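Local coordinates for protein (hdlp (histone deacetylase-like protein)) (Aquifex aeolicus, PDB 1C3P) that binds zinc and is probably a metal-dependent deacetylase of the histone deacetylase family, with an arginase-like alpha/beta fold, at residues A[194-199]-A[222-227]; A[256-261]-A[295-300]; A[270-275]-A[302-307]. All coordinates share one frame; numbering follows the deposited sequence.

Contact 1 of 3, residues A[194-199]-A[222-227]; sequences PEYAFP and LPKGLN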
ATOM      1  N   PRO A 194      11.875   3.935 -11.830  1.00 14.59           N
ATOM      2  CA  PRO A 194      10.978   4.168 -12.970  1.00 15.30           C
ATOM      3  C   PRO A 194      11.769   3.919 -14.258  1.00 16.40           C
ATOM      4  O   PRO A 194      11.195   3.870 -15.352  1.00 19.43           O
ATOM      5  CB  PRO A 194      10.599   5.654 -12.830  1.00 18.33           C
ATOM      6  CG  PRO A 194      11.022   6.025 -11.423  1.00 22.34           C
ATOM      7  CD  PRO A 194      12.246   5.220 -11.207  1.00 19.22           C
ATOM      8  N   GLU A 195      13.089   3.791 -14.145  1.00 20.57           N
ATOM      9  CA  GLU A 195      13.877   3.507 -15.348  1.00 30.15           C
ATOM     10  C   GLU A 195      13.469   2.113 -15.842  1.00 26.92           C
ATOM     11  O   GLU A 195      13.620   1.806 -17.026  1.00 24.59           O
ATOM     12  CB  GLU A 195      15.392   3.568 -15.075  1.00 31.91           C
ATOM     13  CG  GLU A 195      16.020   2.314 -14.483  1.00 45.60           C
ATOM     14  CD  GLU A 195      16.484   1.285 -15.522  1.00 34.45           C
ATOM     15  OE1 GLU A 195      16.846   0.173 -15.094  1.00 43.98           O
ATOM     16  OE2 GLU A 195      16.513   1.566 -16.747  1.00 38.39           O
ATOM     17  N   TYR A 196      12.941   1.265 -14.952  1.00 18.16           N
ATOM     18  CA  TYR A 196      12.508  -0.057 -15.398  1.00 15.81           C
ATOM     19  C   TYR A 196      11.123  -0.502 -14.948  1.00 16.89           C
ATOM     20  O   TYR A 196      10.634  -1.540 -15.404  1.00 23.08           O
ATOM     21  CB  TYR A 196      13.533  -1.134 -15.022  1.00 20.01           C
ATOM     22  CG  TYR A 196      13.638  -1.442 -13.546  1.00 19.77           C
ATOM     23  CD1 TYR A 196      12.762  -2.342 -12.936  1.00 18.24           C
ATOM     24  CD2 TYR A 196      14.600  -0.811 -12.755  1.00 18.12           C
ATOM     25  CE1 TYR A 196      12.838  -2.604 -11.576  1.00 18.50           C
ATOM     26  CE2 TYR A 196      14.689  -1.065 -11.383  1.00 21.09           C
ATOM     27  CZ  TYR A 196      13.808  -1.957 -10.801  1.00 20.39           C
ATOM     28  OH  TYR A 196      13.879  -2.187  -9.446  1.00 16.20           O
ATOM     29  N   ALA A 197      10.477   0.266 -14.080  1.00 17.52           N
ATOM     30  CA  ALA A 197       9.146  -0.144 -13.613  1.00 20.26           C
ATOM     31  C   ALA A 197       8.100   0.968 -13.579  1.00 13.51           C
ATOM     32  O   ALA A 197       8.421   2.146 -13.481  1.00 19.35           O
ATOM     33  CB  ALA A 197       9.256  -0.780 -12.215  1.00 20.74           C
ATOM     34  N   PHE A 198       6.829   0.563 -13.661  1.00 18.01           N
ATOM     35  CA  PHE A 198       5.712   1.494 -13.600  1.00 17.97           C
ATOM     36  C   PHE A 198       5.965   2.337 -12.362  1.00 16.02           C
ATOM     37  O   PHE A 198       6.408   1.818 -11.346  1.00 20.95           O
ATOM     38  CB  PHE A 198       4.394   0.725 -13.417  1.00 20.38           C
ATOM     39  CG  PHE A 198       3.168   1.607 -13.397  1.00 23.61           C
ATOM     40  CD1 PHE A 198       2.527   1.955 -14.586  1.00 29.71           C
ATOM     41  CD2 PHE A 198       2.680   2.126 -12.192  1.00 19.06           C
ATOM     42  CE1 PHE A 198       1.419   2.805 -14.584  1.00 30.39           C
ATOM     43  CE2 PHE A 198       1.572   2.981 -12.175  1.00 23.17           C
ATOM     44  CZ  PHE A 198       0.937   3.322 -13.384  1.00 22.74           C
ATOM     45  N   PRO A 199       5.601   3.625 -12.394  1.00 19.92           N
ATOM     46  CA  PRO A 199       4.959   4.350 -13.501  1.00 23.54           C
ATOM     47  C   PRO A 199       5.832   4.812 -14.673  1.00 30.97           C
ATOM     48  O   PRO A 199       5.316   5.438 -15.606  1.00 23.25           O
ATOM     49  CB  PRO A 199       4.302   5.520 -12.780  1.00 22.70           C
ATOM     50  CG  PRO A 199       5.366   5.876 -11.798  1.00 23.16           C
ATOM     51  CD  PRO A 199       5.738   4.504 -11.219  1.00 17.86           C
ATOM     52  N   LEU A 222      15.196   2.177  -6.447  1.00 19.70           N
ATOM     53  CA  LEU A 222      16.076   1.044  -6.189  1.00 21.62           C
ATOM     54  C   LEU A 222      16.162   0.070  -7.364  1.00 19.68           C
ATOM     55  O   LEU A 222      15.222  -0.066  -8.141  1.00 18.07           O
ATOM     56  CB  LEU A 222      15.609   0.333  -4.926  1.00 16.46           C
ATOM     57  CG  LEU A 222      15.719   1.291  -3.730  1.00 18.65           C
ATOM     58  CD1 LEU A 222      15.004   0.707  -2.508  1.00 21.32           C
ATOM     59  CD2 LEU A 222      17.185   1.546  -3.431  1.00 19.98           C
ATOM     60  N   PRO A 223      17.307  -0.618  -7.501  1.00 19.37           N
ATOM     61  CA  PRO A 223      17.576  -1.580  -8.579  1.00 19.59           C
ATOM     62  C   PRO A 223      16.922  -2.944  -8.547  1.00 23.15           C
ATOM     63  O   PRO A 223      16.388  -3.378  -7.535  1.00 15.81           O
ATOM     64  CB  PRO A 223      19.100  -1.706  -8.536  1.00 20.08           C
ATOM     65  CG  PRO A 223      19.347  -1.684  -7.047  1.00 21.96           C
ATOM     66  CD  PRO A 223      18.497  -0.473  -6.639  1.00 17.38           C
ATOM     67  N   LYS A 224      16.986  -3.615  -9.692  1.00 16.41           N
ATOM     68  CA  LYS A 224      16.464  -4.966  -9.828  1.00 16.11           C
ATOM     69  C   LYS A 224      17.269  -5.922  -8.935  1.00 15.77           C
ATOM     70  O   LYS A 224      18.468  -5.705  -8.678  1.00 21.07           O
ATOM     71  CB  LYS A 224      16.608  -5.431 -11.275  1.00 20.34           C
ATOM     72  CG  LYS A 224      15.915  -4.538 -12.303  1.00 19.33           C
ATOM     73  CD  LYS A 224      16.160  -5.061 -13.729  1.00 25.49           C
ATOM     74  CE  LYS A 224      15.542  -4.117 -14.769  1.00 24.14           C
ATOM     75  NZ  LYS A 224      15.751  -4.604 -16.166  1.00 34.08           N
ATOM     76  N   GLY A 225      16.621  -6.997  -8.498  1.00 20.77           N
ATOM     77  CA  GLY A 225      17.296  -7.978  -7.667  1.00 20.30           C
ATOM     78  C   GLY A 225      17.599  -7.505  -6.260  1.00 20.63           C
ATOM     79  O   GLY A 225      18.442  -8.087  -5.589  1.00 20.66           O
ATOM     80  N   LEU A 226      16.906  -6.464  -5.804  1.00 20.37           N
ATOM     81  CA  LEU A 226      17.139  -5.906  -4.470  1.00 18.71           C
ATOM     82  C   LEU A 226      17.054  -6.972  -3.368  1.00 19.84           C
ATOM     83  O   LEU A 226      16.108  -7.754  -3.346  1.00 18.13           O
ATOM     84  CB  LEU A 226      16.090  -4.838  -4.168  1.00 13.63           C
ATOM     85  CG  LEU A 226      16.450  -3.939  -2.985  1.00 18.44           C
ATOM     86  CD1 LEU A 226      17.531  -2.972  -3.469  1.00 18.09           C
ATOM     87  CD2 LEU A 226      15.229  -3.151  -2.501  1.00 17.96           C
ATOM     88  N   ASN A 227      18.023  -6.997  -2.454  1.00 23.30           N
ATOM     89  CA  ASN A 227      17.965  -7.970  -1.369  1.00 20.88           C
ATOM     90  C   ASN A 227      17.569  -7.283  -0.072  1.00 25.24           C
ATOM     91  O   ASN A 227      17.432  -6.055  -0.027  1.00 18.54           O
ATOM     92  CB  ASN A 227      19.293  -8.744  -1.205  1.00 21.73           C
ATOM     93  CG  ASN A 227      20.463  -7.855  -0.822  1.00 20.47           C
ATOM     94  OD1 ASN A 227      20.373  -7.040   0.101  1.00 23.80           O
ATOM     95  ND2 ASN A 227      21.587  -8.034  -1.515  1.00 21.08           N
TER

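Contact 2 of 3, residues A[256-261]-A[295-300]; sequences GTDPLL and GGYHPY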
ATOM      1  N   GLY A 256       2.479  -2.196   1.015  1.00 17.21           N
ATOM      2  CA  GLY A 256       2.192  -3.168  -0.031  1.00 15.64           C
ATOM      3  C   GLY A 256       3.169  -4.331   0.078  1.00 17.31           C
ATOM      4  O   GLY A 256       4.316  -4.142   0.492  1.00 15.62           O
ATOM      5  N   THR A 257       2.725  -5.531  -0.295  1.00 19.72           N
ATOM      6  CA  THR A 257       3.587  -6.705  -0.209  1.00 19.88           C
ATOM      7  C   THR A 257       4.288  -7.028  -1.519  1.00 20.58           C
ATOM      8  O   THR A 257       4.998  -8.027  -1.613  1.00 14.59           O
ATOM      9  CB  THR A 257       2.797  -7.963   0.258  1.00 14.02           C
ATOM     10  OG1 THR A 257       1.767  -8.271  -0.685  1.00 17.58           O
ATOM     11  CG2 THR A 257       2.165  -7.708   1.627  1.00 19.67           C
ATOM     12  N   ASP A 258       4.120  -6.183  -2.531  1.00 16.56           N
ATOM     13  CA  ASP A 258       4.792  -6.464  -3.785  1.00 16.39           C
ATOM     14  C   ASP A 258       6.322  -6.490  -3.757  1.00 21.25           C
ATOM     15  O   ASP A 258       6.934  -6.930  -4.721  1.00 22.52           O
ATOM     16  CB  ASP A 258       4.274  -5.574  -4.928  1.00 18.38           C
ATOM     17  CG  ASP A 258       4.254  -4.104  -4.588  1.00 25.85           C
ATOM     18  OD1 ASP A 258       4.793  -3.718  -3.531  1.00 22.32           O
ATOM     19  OD2 ASP A 258       3.691  -3.332  -5.400  1.00 18.12           O
ATOM     20  N   PRO A 259       6.971  -5.953  -2.707  1.00 18.17           N
ATOM     21  CA  PRO A 259       8.436  -6.032  -2.714  1.00 21.24           C
ATOM     22  C   PRO A 259       8.998  -7.457  -2.502  1.00 20.88           C
ATOM     23  O   PRO A 259      10.183  -7.699  -2.713  1.00 19.25           O
ATOM     24  CB  PRO A 259       8.837  -5.071  -1.586  1.00 21.18           C
ATOM     25  CG  PRO A 259       7.662  -5.165  -0.645  1.00 36.11           C
ATOM     26  CD  PRO A 259       6.518  -5.068  -1.613  1.00 25.88           C
ATOM     27  N   LEU A 260       8.145  -8.399  -2.108  1.00 18.75           N
ATOM     28  CA  LEU A 260       8.586  -9.772  -1.863  1.00 22.16           C
ATOM     29  C   LEU A 260       9.017 -10.554  -3.099  1.00 24.16           C
ATOM     30  O   LEU A 260       8.491 -10.381  -4.207  1.00 21.69           O
ATOM     31  CB  LEU A 260       7.484 -10.563  -1.135  1.00 20.35           C
ATOM     32  CG  LEU A 260       7.015  -9.989   0.206  1.00 21.82           C
ATOM     33  CD1 LEU A 260       5.720 -10.674   0.647  1.00 18.57           C
ATOM     34  CD2 LEU A 260       8.107 -10.126   1.234  1.00 19.18           C
ATOM     35  N   LEU A 261       9.985 -11.436  -2.889  1.00 19.54           N
ATOM     36  CA  LEU A 261      10.515 -12.290  -3.950  1.00 17.34           C
ATOM     37  C   LEU A 261       9.422 -12.999  -4.754  1.00 18.11           C
ATOM     38  O   LEU A 261       9.484 -13.056  -5.985  1.00 19.02           O
ATOM     39  CB  LEU A 261      11.465 -13.326  -3.335  1.00 19.96           C
ATOM     40  CG  LEU A 261      11.962 -14.454  -4.246  1.00 29.99           C
ATOM     41  CD1 LEU A 261      12.638 -13.868  -5.466  1.00 33.66           C
ATOM     42  CD2 LEU A 261      12.923 -15.347  -3.476  1.00 44.71           C
ATOM     43  N   GLY A 295      -0.196  -2.364  -2.773  1.00 20.33           N
ATOM     44  CA  GLY A 295      -0.100  -3.343  -3.837  1.00 20.14           C
ATOM     45  C   GLY A 295       0.512  -4.627  -3.305  1.00 25.34           C
ATOM     46  O   GLY A 295       1.340  -4.602  -2.397  1.00 28.89           O
ATOM     47  N   GLY A 296       0.084  -5.744  -3.870  1.00 28.52           N
ATOM     48  CA  GLY A 296       0.559  -7.057  -3.468  1.00 23.21           C
ATOM     49  C   GLY A 296      -0.294  -7.911  -4.371  1.00 26.34           C
ATOM     50  O   GLY A 296      -1.517  -7.796  -4.342  1.00 26.05           O
ATOM     51  N   TYR A 297       0.328  -8.778  -5.163  1.00 22.61           N
ATOM     52  CA  TYR A 297      -0.438  -9.540  -6.128  1.00 22.58           C
ATOM     53  C   TYR A 297      -0.313 -11.060  -6.068  1.00 24.98           C
ATOM     54  O   TYR A 297      -0.897 -11.751  -6.900  1.00 26.51           O
ATOM     55  CB  TYR A 297      -0.086  -9.018  -7.528  1.00 23.68           C
ATOM     56  CG  TYR A 297      -0.135  -7.492  -7.612  1.00 25.14           C
ATOM     57  CD1 TYR A 297       0.937  -6.698  -7.166  1.00 28.31           C
ATOM     58  CD2 TYR A 297      -1.280  -6.848  -8.065  1.00 29.74           C
ATOM     59  CE1 TYR A 297       0.853  -5.293  -7.174  1.00 24.18           C
ATOM     60  CE2 TYR A 297      -1.371  -5.455  -8.075  1.00 27.09           C
ATOM     61  CZ  TYR A 297      -0.316  -4.686  -7.633  1.00 28.68           C
ATOM     62  OH  TYR A 297      -0.459  -3.310  -7.660  1.00 28.17           O
ATOM     63  N   HIS A 298       0.439 -11.568  -5.091  1.00 23.80           N
ATOM     64  CA  HIS A 298       0.603 -13.009  -4.897  1.00 23.44           C
ATOM     65  C   HIS A 298      -0.167 -13.321  -3.618  1.00 23.11           C
ATOM     66  O   HIS A 298       0.170 -12.813  -2.548  1.00 22.64           O
ATOM     67  CB  HIS A 298       2.062 -13.393  -4.687  1.00 23.37           C
ATOM     68  CG  HIS A 298       2.268 -14.875  -4.620  1.00 32.94           C
ATOM     69  ND1 HIS A 298       2.540 -15.645  -5.730  1.00 38.29           N
ATOM     70  CD2 HIS A 298       2.128 -15.738  -3.589  1.00 24.31           C
ATOM     71  CE1 HIS A 298       2.560 -16.919  -5.386  1.00 26.60           C
ATOM     72  NE2 HIS A 298       2.312 -17.004  -4.091  1.00 36.57           N
ATOM     73  N   PRO A 299      -1.201 -14.173  -3.707  1.00 21.07           N
ATOM     74  CA  PRO A 299      -2.019 -14.529  -2.545  1.00 26.62           C
ATOM     75  C   PRO A 299      -1.292 -15.084  -1.325  1.00 25.75           C
ATOM     76  O   PRO A 299      -1.594 -14.711  -0.190  1.00 24.36           O
ATOM     77  CB  PRO A 299      -3.034 -15.517  -3.136  1.00 28.95           C
ATOM     78  CG  PRO A 299      -2.245 -16.157  -4.266  1.00 35.16           C
ATOM     79  CD  PRO A 299      -1.689 -14.892  -4.898  1.00 27.42           C
ATOM     80  N   TYR A 300      -0.353 -15.988  -1.551  1.00 24.48           N
ATOM     81  CA  TYR A 300       0.386 -16.569  -0.445  1.00 22.94           C
ATOM     82  C   TYR A 300       1.278 -15.537   0.223  1.00 22.80           C
ATOM     83  O   TYR A 300       1.351 -15.454   1.452  1.00 19.14           O
ATOM     84  CB  TYR A 300       1.271 -17.705  -0.937  1.00 25.24           C
ATOM     85  CG  TYR A 300       0.566 -18.928  -1.485  1.00 30.44           C
ATOM     86  CD1 TYR A 300      -0.792 -18.918  -1.802  1.00 26.01           C
ATOM     87  CD2 TYR A 300       1.287 -20.089  -1.746  1.00 31.37           C
ATOM     88  CE1 TYR A 300      -1.404 -20.034  -2.371  1.00 29.66           C
ATOM     89  CE2 TYR A 300       0.694 -21.201  -2.310  1.00 35.88           C
ATOM     90  CZ  TYR A 300      -0.649 -21.168  -2.624  1.00 38.44           C
ATOM     91  OH  TYR A 300      -1.212 -22.262  -3.224  1.00 33.41           O
TER
HETATM   92  O   HOH W   1       2.529 -10.098  -2.790  1.00 27.25           O

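Contact 3 of 3, residues A[270-275]-A[302-307]; sequences LSNVAF and LARAWT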
ATOM      1  N   LEU A 270      12.727  -9.541  -1.749  1.00 17.71           N
ATOM      2  CA  LEU A 270      12.775  -9.498  -0.303  1.00 18.57           C
ATOM      3  C   LEU A 270      12.081 -10.676   0.391  1.00 22.83           C
ATOM      4  O   LEU A 270      11.291 -11.410  -0.224  1.00 18.25           O
ATOM      5  CB  LEU A 270      12.138  -8.205   0.195  1.00 18.95           C
ATOM      6  CG  LEU A 270      12.611  -6.870  -0.393  1.00 20.54           C
ATOM      7  CD1 LEU A 270      12.036  -5.769   0.488  1.00 14.19           C
ATOM      8  CD2 LEU A 270      14.138  -6.782  -0.423  1.00 19.05           C
ATOM      9  N   SER A 271      12.386 -10.823   1.679  1.00 20.95           N
ATOM     10  CA  SER A 271      11.798 -11.846   2.548  1.00 18.28           C
ATOM     11  C   SER A 271      10.702 -11.162   3.376  1.00 19.98           C
ATOM     12  O   SER A 271      10.759  -9.938   3.561  1.00 18.82           O
ATOM     13  CB  SER A 271      12.846 -12.395   3.522  1.00 18.73           C
ATOM     14  OG  SER A 271      13.221 -11.414   4.482  1.00 22.28           O
ATOM     15  N   ASN A 272       9.732 -11.937   3.882  1.00 16.17           N
ATOM     16  CA  ASN A 272       8.630 -11.402   4.710  1.00 20.70           C
ATOM     17  C   ASN A 272       9.194 -10.856   6.001  1.00 18.03           C
ATOM     18  O   ASN A 272       8.606  -9.970   6.618  1.00 18.58           O
ATOM     19  CB  ASN A 272       7.646 -12.472   5.194  1.00 37.49           C
ATOM     20  CG  ASN A 272       6.843 -13.087   4.115  1.00 54.53           C
ATOM     21  OD1 ASN A 272       6.158 -14.087   4.360  1.00 45.61           O
ATOM     22  ND2 ASN A 272       6.882 -12.505   2.917  1.00 60.55           N
ATOM     23  N   VAL A 273      10.287 -11.463   6.457  1.00 19.57           N
ATOM     24  CA  VAL A 273      10.911 -11.044   7.704  1.00 22.12           C
ATOM     25  C   VAL A 273      11.595  -9.688   7.581  1.00 22.06           C
ATOM     26  O   VAL A 273      11.619  -8.923   8.531  1.00 16.89           O
ATOM     27  CB  VAL A 273      11.888 -12.115   8.206  1.00 26.91           C
ATOM     28  CG1 VAL A 273      12.653 -11.608   9.406  1.00 39.69           C
ATOM     29  CG2 VAL A 273      11.088 -13.356   8.620  1.00 34.73           C
ATOM     30  N   ALA A 274      12.142  -9.380   6.410  1.00 21.79           N
ATOM     31  CA  ALA A 274      12.748  -8.070   6.225  1.00 21.31           C
ATOM     32  C   ALA A 274      11.594  -7.054   6.105  1.00 17.83           C
ATOM     33  O   ALA A 274      11.720  -5.905   6.537  1.00 20.38           O
ATOM     34  CB  ALA A 274      13.617  -8.064   4.957  1.00 18.95           C
ATOM     35  N   PHE A 275      10.474  -7.490   5.515  1.00 16.01           N
ATOM     36  CA  PHE A 275       9.284  -6.645   5.351  1.00 16.46           C
ATOM     37  C   PHE A 275       8.819  -6.235   6.746  1.00 25.06           C
ATOM     38  O   PHE A 275       8.502  -5.068   7.010  1.00 19.71           O
ATOM     39  CB  PHE A 275       8.191  -7.450   4.636  1.00 24.56           C
ATOM     40  CG  PHE A 275       6.867  -6.747   4.517  1.00 23.01           C
ATOM     41  CD1 PHE A 275       6.690  -5.680   3.647  1.00 23.88           C
ATOM     42  CD2 PHE A 275       5.776  -7.201   5.253  1.00 22.40           C
ATOM     43  CE1 PHE A 275       5.437  -5.075   3.507  1.00 28.74           C
ATOM     44  CE2 PHE A 275       4.520  -6.607   5.124  1.00 35.03           C
ATOM     45  CZ  PHE A 275       4.352  -5.545   4.248  1.00 24.63           C
ATOM     46  N   LEU A 302       1.086 -12.241   0.117  1.00 23.19           N
ATOM     47  CA  LEU A 302       0.255 -11.239   0.747  1.00 20.66           C
ATOM     48  C   LEU A 302      -0.256 -11.714   2.097  1.00 22.08           C
ATOM     49  O   LEU A 302      -0.062 -11.050   3.105  1.00 20.43           O
ATOM     50  CB  LEU A 302      -0.912 -10.905  -0.193  1.00 23.31           C
ATOM     51  CG  LEU A 302      -2.089 -10.009   0.205  1.00 36.66           C
ATOM     52  CD1 LEU A 302      -2.894  -9.676  -1.042  1.00 38.41           C
ATOM     53  CD2 LEU A 302      -2.978 -10.699   1.219  1.00 28.52           C
ATOM     54  N   ALA A 303      -0.894 -12.882   2.115  1.00 19.58           N
ATOM     55  CA  ALA A 303      -1.459 -13.406   3.350  1.00 19.77           C
ATOM     56  C   ALA A 303      -0.468 -13.598   4.476  1.00 19.19           C
ATOM     57  O   ALA A 303      -0.730 -13.198   5.612  1.00 22.51           O
ATOM     58  CB  ALA A 303      -2.186 -14.710   3.078  1.00 21.69           C
ATOM     59  N   ARG A 304       0.674 -14.213   4.191  1.00 20.12           N
ATOM     60  CA  ARG A 304       1.631 -14.444   5.253  1.00 18.04           C
ATOM     61  C   ARG A 304       2.289 -13.161   5.741  1.00 21.00           C
ATOM     62  O   ARG A 304       2.480 -12.976   6.944  1.00 19.45           O
ATOM     63  CB  ARG A 304       2.725 -15.440   4.803  1.00 21.09           C
ATOM     64  CG  ARG A 304       2.252 -16.863   4.431  1.00 24.34           C
ATOM     65  CD  ARG A 304       3.478 -17.785   4.222  1.00 27.09           C
ATOM     66  NE  ARG A 304       4.459 -17.135   3.368  1.00 45.73           N
ATOM     67  CZ  ARG A 304       5.763 -17.389   3.358  1.00 39.82           C
ATOM     68  NH1 ARG A 304       6.299 -18.304   4.167  1.00 28.40           N
ATOM     69  NH2 ARG A 304       6.545 -16.694   2.546  1.00 41.77           N
ATOM     70  N   ALA A 305       2.623 -12.267   4.814  1.00 19.93           N
ATOM     71  CA  ALA A 305       3.295 -11.029   5.191  1.00 18.70           C
ATOM     72  C   ALA A 305       2.434 -10.103   6.025  1.00 16.46           C
ATOM     73  O   ALA A 305       2.890  -9.577   7.040  1.00 19.49           O
ATOM     74  CB  ALA A 305       3.822 -10.298   3.921  1.00 18.26           C
ATOM     75  N   TRP A 306       1.191  -9.879   5.611  1.00 21.92           N
ATOM     76  CA  TRP A 306       0.341  -9.019   6.413  1.00 18.99           C
ATOM     77  C   TRP A 306       0.022  -9.698   7.728  1.00 20.26           C
ATOM     78  O   TRP A 306      -0.255  -9.029   8.721  1.00 21.20           O
ATOM     79  CB  TRP A 306      -0.944  -8.642   5.679  1.00 17.96           C
ATOM     80  CG  TRP A 306      -0.735  -7.507   4.703  1.00 21.34           C
ATOM     81  CD1 TRP A 306       0.294  -6.614   4.697  1.00 19.88           C
ATOM     82  CD2 TRP A 306      -1.614  -7.113   3.646  1.00 16.55           C
ATOM     83  NE1 TRP A 306       0.112  -5.683   3.701  1.00 15.95           N
ATOM     84  CE2 TRP A 306      -1.052  -5.967   3.042  1.00 19.37           C
ATOM     85  CE3 TRP A 306      -2.825  -7.617   3.150  1.00 17.80           C
ATOM     86  CZ2 TRP A 306      -1.663  -5.315   1.962  1.00 24.85           C
ATOM     87  CZ3 TRP A 306      -3.432  -6.973   2.079  1.00 29.69           C
ATOM     88  CH2 TRP A 306      -2.847  -5.829   1.497  1.00 17.04           C
ATOM     89  N   THR A 307       0.054 -11.024   7.745  1.00 18.60           N
ATOM     90  CA  THR A 307      -0.210 -11.720   8.996  1.00 16.88           C
ATOM     91  C   THR A 307       0.915 -11.361   9.968  1.00 17.47           C
ATOM     92  O   THR A 307       0.658 -11.127  11.146  1.00 18.94           O
ATOM     93  CB  THR A 307      -0.329 -13.251   8.773  1.00 22.05           C
ATOM     94  OG1 THR A 307      -1.578 -13.524   8.122  1.00 21.58           O
ATOM     95  CG2 THR A 307      -0.272 -14.009  10.098  1.00 24.86           C
TER
HETATM   96  O   HOH W   2       6.999 -14.075   0.996  1.00 26.19           O

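Contact 1 of 3, residues A[194-199]-A[222-227]
Tyr196 holds CG in the crowded position between its backbone N and carbonyl carbon (chi1 70°); Lys224 has CG beside its backbone N and an extended chain, and its CG and CE lie over one face of the tyrosine ring. Lys224 CG sits over the middle of that face, 3.6 Å from the ring centroid and 9° off the ring normal, a CH-pi contact. Further out, Lys224 CE packs 3.5 Å from Tyr196 CG and also meets Tyr196 CB. The two side chains slide past each other in opposite directions: the ammonium end of the lysine passes the root of the tyrosine, while the phenol oxygen reaches the backbone at Leu222 to Lys224. There Tyr196 OH donates a 2.8 Å hydrogen bond to Leu222 O, with the hydroxyl tilted 27° from the carbonyl plane. Glu195 lends an opposite charge nearby, but Glu195 OE1 and Lys224 NZ stay 5.0 Å apart. Phe268 also touches Tyr196, whose side chain is about 8 Å from that of the zinc ligand His170. This surface contact links the loop after strand 185-192 to the type II turn Pro223-Leu226, which leads from edge strand 217-222 into helix 228-245.

Contact 2 of 3, residues A[256-261]-A[295-300]
The zinc site of the histone deacetylase fold takes one of its three protein ligands, Asp258, from this contact, where the loop after strand 250-254 meets the glycine-rich loop ahead of helix 299-314. Asp258 N donates to Gly295 O at 3.2 Å, and Thr257 N makes a weak, strongly bent bond to the same carbonyl; the modelled place of that oxygen is somewhat uncertain. Side by side with Asp258 and pointing the same way lies Tyr297, its ring plane 39° from the carboxylate. Asp258 OD2 is in the plane of that ring, at its edge, 3.9 Å from Tyr297 CE1. The carboxylate is fixed from the other zinc-binding segment: OD1 accepts from Ala169 N, and OD2 is hydrogen-bonded to His170 ND1. No metal is bound in this model, and Asp258 OD1 lies close to Asp168 OD1, a pair of like charges that a zinc ion would be expected to offset. Thr257 OG1 packs closely against Gly296, 3.3 Å from Gly296 CA. A water 2.9 Å from Thr257 OG1 also accepts a weak bond from His298 N, the N-cap residue of the helix. Thr257 packs on Phe275 of helix 272-286 and on Leu302, Ala305 and Trp306 of helix 299-314, placing the turn Thr257-Leu260 against both helices beyond the C-terminal end of strand 250-254.

Contact 3 of 3, residues A[270-275]-A[302-307]
Asn272 and Ala305 bring the two helices closest, their CA atoms 5.4 Å apart where the first turn of helix 272-286 meets the body of helix 299-314. The methyl of Ala305 fits between two side chains of the other helix, touching Asn272 ND2 and, at 3.9 Å, Phe275 CD2. The Phe275 ring turns an edge to the second helix: Ala305 O lies near the ring plane beside CE2, and Phe275 CZ meets Trp306 CD1 at 4.2 Å. Trp306 in turn gives NE1 to Leu255 O and meets Phe124 edge-to-face. Within the alpha/beta fold, these helices follow strands 250-254 and 290-292, neighbours in the parallel sheet, so the packing joins two successive strand-to-helix units. Ser271 is the N-cap of helix 272-286: its OG accepts from Ala274 N at 3.0 Å, and Asp353 OD2 accepts from Asn272 N. The polar side of the contact is looser. Asn272 and Arg304 cross at about a right angle, with Asn272 OD1 3.0 Å above one face of the guanidinium and offset toward its rim; although OD1 is 3.2 Å from Arg304 NH2, the angle is too poor for a hydrogen bond. A water lies near both, accepting a weak bond from Arg304 NH2; its link to Asn272 ND2 is doubtful, being too short in the model. Arg304 NH1 donates to Thr350 O.

In the fold
From the N terminus, contact 1 comes first: segment 194-199 follows strand 185-192, and segment 222-227 begins at the end of edge strand 217-222, closing a loop of 22 intervening residues before contact 2 opens. Contacts 2 and 3 cross: 270-275 lies between the two segments of contact 2, and its partner 302-307 comes after them; both use helix 299-314. They also touch: a probable hydrogen bond joins Leu261 N to Leu270 O, and Gly256 O packs on Phe275. Contact 1 reaches contact 3 where Leu226 and Asn227 pack on Leu270. Together they run from the sheet edge, past the metal site, to the helices following its central strands.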